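Local coordinates for putative XRE-family transcriptional regulator (Rhodococcus sp., PDB 2OFY), which probably binds DNA through a helix-turn-helix domain of the XRE family, as expected of a transcriptional regulator, at the interface of chains A and B. Numbering follows the deposited sequence. Chains: chain A/B, Putative XRE-family transcriptional regulator.

Contacts 1 and 2 lie side by side in the A–B interface, their C-alpha centres about 6 Å apart, and share A:Leu71, A:Asp72 and B:Leu71. Contact 1 is the broader, mostly apolar patch: it runs from the start of helix 57-66 of chain A to A:Phe80, beyond the short helix 71-75. Contact 2 is a compact polar patch at the first turns of the helices that begin at residue 71 in both chains. A:Asp72 bonds chain B beside the leucine core, joining the two patches. The pairing is only roughly two-fold and may represent a dimer, although the structure alone does not show that it forms in solution.

Contact 1: the interface of chains A and B. Residues chain A 57, 71-72, 74-76, 80; chain B 57, 61, 65, 69, 71.
B:Arg65 reaches across to A:Phe80 and on to the backbone of A:Ala75. Its CG stands anti to the backbone N (chi1 -172°), and the chain bends at chi3, between CG and CD. From CB and CG the chain leads to B:Arg65 CD, which touches A:Phe80 CD2 at 3.7 Å; NE and NH1 also lie against the CD2–CE2 side of the ring. At the middle of the guanidinium, A:Phe80 CE2 sits over one face, 3.4 Å from CZ of B:Arg65. The two planes are 57° apart, an inclined contact and not a parallel stack. At the tip, NH2 of B:Arg65 donates to the carbonyl O of A:Ala75 (2.7 Å), approaching from above the carbonyl plane in a bent bond, 116° at H. An alanine here would probably leave that carbonyl without its arginine donor and uncover the ring flank of A:Phe80.

A:Phe80 CZ rests on B:Ala61 CB at 3.6 Å. Further in, A:Leu71 CB meets B:Leu71 CB at 3.6 Å. CD2 of A:Leu71 turns to CE1 of B:Phe57, and CD2 of B:Leu71 to CE1 of A:Phe57. A:Phe57 CD1 and B:Phe57 CD1 meet at 3.7 Å. At the border, A:Asp72 OD1 takes the backbone N-H of B:Leu71 on its syn lone pair (2.8 Å). This apolar core with a polar rim holds the two copies together in what may be a dimer of the helix-turn-helix protein.

Contact 2: the interface of chains A and B. Residues chain A 70-72; chain B 70-72.
A:Asp72 OD2, a carboxylate oxygen, accepts two hydrogen bonds from chain B, which reach it from opposite faces of the carboxylate plane. The backbone N of B:Asp72 gives a long but nearly straight bond of 3.2 Å (167° at H) on the syn side, while the B:Ser70 hydroxyl OG comes from above the plane at 2.9 Å. Together with the bond from OD1 to B:Leu71 N, they hold the carboxylate by both oxygens and restrict its rotation.

The reverse pairing, at B:Asp72, lacks a bond from the A:Asp72 backbone N. B:Asp72 OD2 receives the A:Ser70 hydroxyl OG at 2.5 Å, a short bond, and its OD1 the backbone N of A:Leu71 at 2.8 Å. Both donors arrive on the syn side, tilted out of the carboxylate plane. Each serine OG stands anti to its own backbone N (chi1 162° in A:Ser70, 168° in B:Ser70), which turns the hydroxyl to the opposing aspartate.

Water 2 joins the two carboxylates, 2.7 Å from A:Asp72 OD2 and 2.9 Å from B:Asp72 OD2. A:Asp72 faces the N-H groups of B:Leu71 and B:Asp72, and B:Asp72 that of A:Leu71, at the other chain's helix start, where the helix dipole is likely to stabilise the negative charge and offset repulsion between the acids. Each aspartate thus caps the partner's helix, with a further bond from the partner's serine, orienting the two copies in the possible dimer.

Contact 1: the interface of chains A and B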
# COMPACT_ATOMS: atom_id res chain seq x y z
N PHE A 57 -2.99 -0.19 -2.15
CA PHE A 57 -1.67 -0.82 -2.09
C PHE A 57 -1.29 -1.44 -3.45
O PHE A 57 -0.16 -1.25 -3.94
CB PHE A 57 -1.68 -1.99 -1.08
CG PHE A 57 -0.38 -2.72 -1.03
CD1 PHE A 57 0.76 -2.12 -0.47
CD2 PHE A 57 -0.27 -4.02 -1.58
CE1 PHE A 57 1.98 -2.80 -0.49
CE2 PHE A 57 0.96 -4.68 -1.57
CZ PHE A 57 2.07 -4.07 -1.04
N LEU A 71 9.29 -0.06 -3.23
CA LEU A 71 8.24 0.41 -2.29
C LEU A 71 8.84 0.78 -0.93
O LEU A 71 8.31 1.66 -0.27
CB LEU A 71 7.19 -0.66 -2.09
CG LEU A 71 6.31 -0.93 -3.33
CD1 LEU A 71 5.32 -2.06 -3.15
CD2 LEU A 71 5.58 0.33 -3.75
N ASP A 72 9.90 0.10 -0.51
CA ASP A 72 10.55 0.44 0.76
C ASP A 72 11.20 1.80 0.68
O ASP A 72 11.13 2.57 1.66
CB ASP A 72 11.57 -0.62 1.13
CG ASP A 72 10.90 -1.90 1.34
OD1 ASP A 72 10.13 -1.98 2.33
OD2 ASP A 72 10.99 -2.74 0.43
N VAL A 74 10.16 4.20 -1.20
CA VAL A 74 9.04 5.15 -1.25
C VAL A 74 8.43 5.36 0.16
O VAL A 74 8.26 6.50 0.57
CB VAL A 74 7.97 4.62 -2.22
CG1 VAL A 74 6.58 5.33 -2.04
CG2 VAL A 74 8.48 4.78 -3.68
N ALA A 75 8.14 4.26 0.85
CA ALA A 75 7.53 4.34 2.19
C ALA A 75 8.42 5.10 3.17
O ALA A 75 7.92 5.72 4.09
CB ALA A 75 7.22 2.96 2.72
N ALA A 76 9.75 5.05 2.96
CA ALA A 76 10.72 5.76 3.81
C ALA A 76 10.50 7.26 4.00
O ALA A 76 10.91 7.81 5.03
CB ALA A 76 12.13 5.51 3.30
N PHE A 80 4.47 6.85 10.34
CA PHE A 80 3.24 6.22 10.75
C PHE A 80 3.33 6.13 12.23
O PHE A 80 4.43 5.94 12.76
CB PHE A 80 3.15 4.79 10.19
CG PHE A 80 3.42 4.70 8.70
CD1 PHE A 80 2.57 5.31 7.78
CD2 PHE A 80 4.53 4.03 8.23
CE1 PHE A 80 2.80 5.20 6.45
CE2 PHE A 80 4.76 3.91 6.94
CZ PHE A 80 3.93 4.53 6.01
N PHE B 57 -2.60 1.48 0.46
CA PHE B 57 -1.14 1.46 0.49
C PHE B 57 -0.56 1.85 1.84
O PHE B 57 0.33 1.13 2.36
CB PHE B 57 -0.58 2.49 -0.58
CG PHE B 57 0.93 2.56 -0.55
CD1 PHE B 57 1.67 1.43 -1.02
CD2 PHE B 57 1.57 3.65 -0.00
CE1 PHE B 57 3.09 1.44 -0.93
CE2 PHE B 57 2.98 3.69 0.04
CZ PHE B 57 3.70 2.56 -0.42
N ALA B 61 1.77 -0.33 4.34
CA ALA B 61 3.09 0.28 4.60
C ALA B 61 3.32 0.42 6.11
O ALA B 61 4.41 0.04 6.62
CB ALA B 61 3.21 1.65 3.91
N ARG B 65 5.98 -1.69 8.35
CA ARG B 65 7.03 -1.02 9.12
C ARG B 65 7.17 -1.62 10.52
O ARG B 65 8.28 -1.91 11.00
CB ARG B 65 6.75 0.49 9.24
CG ARG B 65 7.88 1.27 9.85
CD ARG B 65 7.67 2.77 9.63
NE ARG B 65 7.97 3.13 8.23
CZ ARG B 65 8.07 4.38 7.76
NH1 ARG B 65 7.87 5.45 8.55
NH2 ARG B 65 8.36 4.55 6.48
N LEU B 69 9.00 -5.79 7.90
CA LEU B 69 8.89 -6.45 6.61
C LEU B 69 9.22 -5.53 5.47
O LEU B 69 8.86 -4.33 5.49
CB LEU B 69 7.47 -6.92 6.37
CG LEU B 69 6.83 -7.88 7.35
CD1 LEU B 69 5.40 -8.11 6.87
CD2 LEU B 69 7.64 -9.21 7.40
N LEU B 71 8.34 -4.06 2.07
CA LEU B 71 7.16 -3.92 1.18
C LEU B 71 7.33 -4.56 -0.19
O LEU B 71 6.37 -5.12 -0.78
CB LEU B 71 6.79 -2.45 1.01
CG LEU B 71 5.96 -1.85 2.12
CD1 LEU B 71 5.77 -0.37 1.74
CD2 LEU B 71 4.58 -2.59 2.24
O HOH W 1 8.50 -1.45 5.03

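Contact 2: the interface of chains A and B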
# COMPACT_ATOMS: atom_id res chain seq x y z
N SER A 70 11.59 0.94 -5.69
CA SER A 70 11.34 0.08 -4.53
C SER A 70 10.30 0.71 -3.61
O SER A 70 10.42 1.89 -3.27
CB SER A 70 12.63 -0.16 -3.73
OG SER A 70 12.37 -0.63 -2.41
N LEU A 71 9.29 -0.06 -3.23
CA LEU A 71 8.24 0.41 -2.29
C LEU A 71 8.84 0.78 -0.93
O LEU A 71 8.31 1.66 -0.27
CB LEU A 71 7.19 -0.66 -2.09
CG LEU A 71 6.31 -0.93 -3.33
CD1 LEU A 71 5.32 -2.06 -3.15
CD2 LEU A 71 5.58 0.33 -3.75
N ASP A 72 9.90 0.10 -0.51
CA ASP A 72 10.55 0.44 0.76
C ASP A 72 11.20 1.80 0.68
O ASP A 72 11.13 2.57 1.66
CB ASP A 72 11.57 -0.62 1.13
CG ASP A 72 10.90 -1.90 1.34
OD1 ASP A 72 10.13 -1.98 2.33
OD2 ASP A 72 10.99 -2.74 0.43
N SER B 70 9.83 -6.10 4.44
CA SER B 70 10.06 -5.35 3.21
C SER B 70 8.75 -5.26 2.41
O SER B 70 8.17 -6.29 2.07
CB SER B 70 11.11 -6.09 2.37
OG SER B 70 11.19 -5.58 1.05
N LEU B 71 8.34 -4.06 2.07
CA LEU B 71 7.16 -3.92 1.18
C LEU B 71 7.33 -4.56 -0.19
O LEU B 71 6.37 -5.12 -0.78
CB LEU B 71 6.79 -2.45 1.01
CG LEU B 71 5.96 -1.85 2.12
CD1 LEU B 71 5.77 -0.37 1.74
CD2 LEU B 71 4.58 -2.59 2.24
N ASP B 72 8.55 -4.54 -0.72
CA ASP B 72 8.78 -5.19 -2.01
C ASP B 72 8.53 -6.70 -1.86
O ASP B 72 7.93 -7.32 -2.74
CB ASP B 72 10.20 -4.91 -2.46
CG ASP B 72 10.39 -3.46 -2.92
OD1 ASP B 72 9.43 -2.83 -3.42
OD2 ASP B 72 11.54 -2.98 -2.81
O HOH W 2 13.46 -3.30 -0.62